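Local coordinates for ferric-chelate reductase (NAD(P)H) (Archaeoglobus fulgidus, PDB 1I0R), which reduces ferric iron held in chelators such as siderophores to the ferrous state with NAD(P)H as electron donor, using a flavin cofactor, at residues P39-V44 with L128-A133. Sequence-based numbering, arbitrary orientation.
Sequences PVQIAV and LFVGEA
Leu128 CD1 touches Ala43 CB at 4.0 Å, the leucine CG standing anti to its backbone N (chi1 -173°). The leucine side chain also packs on Cys45, an FMN-binding residue, and on Leu128 of the second subunit. Phe129 and Val44 form a hydrogen-bonded pair, Phe129 N donating to Val44 O at 2.9 Å and Val44 N returning to Phe129 O. Val44 O also sits at the edge of the Phe129 ring, near its plane, while Val44 CG2 touches Phe129 CB at 3.9 Å. Opposite Ala43 in a non-hydrogen-bonded pair, Val130 sends CG1 against the Gln41 side chain, 4.1 Å from its CB. Strands 40-47 and 126-138 are antiparallel neighbours in the six-stranded barrel, between strands 23-37 and 109-122. Gly131 and Ile42 exchange two backbone hydrogen bonds, the shorter from Gly131 N to Ile42 O (2.7 Å) and nearly straight at 171°. Glu132 CD lies 4.0 Å from Pro39 CG, the two side chains crossing at about a right angle. Ala133 N donates to Val40 O at 3.0 Å, and a water donates to both Val40 O and Ala133 O; Ala133 CB rests 3.8 Å from Val40 CG1, with Phe6 of the second subunit packed on both residues.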
loop_
_atom_site.group_PDB
_atom_site.type_symbol
_atom_site.label_atom_id
_atom_site.label_comp_id
_atom_site.label_asym_id
_atom_site.label_seq_id
_atom_site.Cartn_x
_atom_site.Cartn_y
_atom_site.Cartn_z
ATOM N N PRO B 39 -6.771 -15.075 7.931
ATOM C CA PRO B 39 -5.767 -14.709 8.931
ATOM C C PRO B 39 -5.013 -13.476 8.432
ATOM O O PRO B 39 -5.220 -13.024 7.305
ATOM C CB PRO B 39 -4.879 -15.944 8.971
ATOM C CG PRO B 39 -4.846 -16.345 7.527
ATOM C CD PRO B 39 -6.284 -16.169 7.075
ATOM N N VAL B 40 -4.131 -12.930 9.251
ATOM C CA VAL B 40 -3.387 -11.773 8.806
ATOM C C VAL B 40 -2.377 -12.169 7.723
ATOM O O VAL B 40 -1.523 -13.048 7.933
ATOM C CB VAL B 40 -2.638 -11.105 9.963
ATOM C CG1 VAL B 40 -1.711 -10.010 9.411
ATOM C CG2 VAL B 40 -3.649 -10.481 10.938
ATOM N N GLN B 41 -2.510 -11.539 6.550
ATOM C CA GLN B 41 -1.590 -11.755 5.438
ATOM C C GLN B 41 -1.012 -10.414 5.001
ATOM O O GLN B 41 -1.716 -9.392 4.937
ATOM C CB GLN B 41 -2.295 -12.435 4.258
ATOM C CG GLN B 41 -2.755 -13.815 4.624
ATOM C CD GLN B 41 -3.496 -14.499 3.498
ATOM O OE1 GLN B 41 -4.589 -14.058 3.091
ATOM N NE2 GLN B 41 -2.920 -15.572 2.988
ATOM N N ILE B 42 0.283 -10.431 4.701
ATOM C CA ILE B 42 1.035 -9.235 4.284
ATOM C C ILE B 42 1.647 -9.477 2.918
ATOM O O ILE B 42 2.191 -10.549 2.661
ATOM C CB ILE B 42 2.214 -8.937 5.255
ATOM C CG1 ILE B 42 1.703 -8.848 6.693
ATOM C CG2 ILE B 42 2.927 -7.643 4.848
ATOM C CD1 ILE B 42 0.569 -7.846 6.912
ATOM N N ALA B 43 1.550 -8.488 2.042
ATOM C CA ALA B 43 2.130 -8.605 0.712
ATOM C C ALA B 43 3.354 -7.705 0.576
ATOM O O ALA B 43 3.389 -6.597 1.133
ATOM C CB ALA B 43 1.099 -8.211 -0.345
ATOM N N VAL B 44 4.374 -8.209 -0.126
ATOM C CA VAL B 44 5.552 -7.395 -0.431
ATOM C C VAL B 44 5.811 -7.604 -1.918
ATOM O O VAL B 44 5.786 -8.725 -2.394
ATOM C CB VAL B 44 6.848 -7.785 0.399
ATOM C CG1 VAL B 44 6.617 -7.543 1.897
ATOM C CG2 VAL B 44 7.212 -9.221 0.193
ATOM N N LEU B 128 4.735 -10.451 -6.460
ATOM C CA LEU B 128 4.079 -10.009 -5.243
ATOM C C LEU B 128 4.009 -11.264 -4.355
ATOM O O LEU B 128 3.372 -12.264 -4.709
ATOM C CB LEU B 128 2.662 -9.485 -5.539
ATOM C CG LEU B 128 1.944 -8.844 -4.344
ATOM C CD1 LEU B 128 2.540 -7.527 -3.998
ATOM C CD2 LEU B 128 0.496 -8.637 -4.670
ATOM N N PHE B 129 4.700 -11.234 -3.214
ATOM C CA PHE B 129 4.699 -12.380 -2.314
ATOM C C PHE B 129 3.639 -12.167 -1.260
ATOM O O PHE B 129 3.587 -11.098 -0.672
ATOM C CB PHE B 129 6.069 -12.532 -1.609
ATOM C CG PHE B 129 7.198 -12.859 -2.543
ATOM C CD1 PHE B 129 8.008 -11.849 -3.062
ATOM C CD2 PHE B 129 7.431 -14.179 -2.917
ATOM C CE1 PHE B 129 9.060 -12.150 -3.958
ATOM C CE2 PHE B 129 8.469 -14.499 -3.808
ATOM C CZ PHE B 129 9.280 -13.489 -4.326
ATOM N N VAL B 130 2.778 -13.158 -1.057
ATOM C CA VAL B 130 1.751 -13.053 -0.033
ATOM C C VAL B 130 2.203 -13.902 1.147
ATOM O O VAL B 130 2.377 -15.115 1.029
ATOM C CB VAL B 130 0.401 -13.574 -0.535
ATOM C CG1 VAL B 130 -0.665 -13.437 0.587
ATOM C CG2 VAL B 130 -0.037 -12.745 -1.751
ATOM N N GLY B 131 2.419 -13.251 2.280
ATOM C CA GLY B 131 2.850 -14.007 3.441
ATOM C C GLY B 131 1.861 -14.020 4.585
ATOM O O GLY B 131 1.174 -13.032 4.860
ATOM N N GLU B 132 1.789 -15.143 5.287
ATOM C CA GLU B 132 0.916 -15.215 6.441
ATOM C C GLU B 132 1.785 -14.755 7.615
ATOM O O GLU B 132 2.874 -15.285 7.807
ATOM C CB GLU B 132 0.434 -16.650 6.648
ATOM C CG GLU B 132 -0.644 -16.744 7.700
ATOM C CD GLU B 132 -1.263 -18.138 7.811
ATOM O OE1 GLU B 132 -1.636 -18.737 6.768
ATOM O OE2 GLU B 132 -1.387 -18.623 8.957
ATOM N N ALA B 133 1.330 -13.766 8.374
ATOM C CA ALA B 133 2.108 -13.257 9.509
ATOM C C ALA B 133 2.215 -14.313 10.606
ATOM O O ALA B 133 1.211 -14.893 11.019
ATOM C CB ALA B 133 1.465 -11.975 10.058
HETATM O O HOH W 1 -1.468 -14.672 10.276
#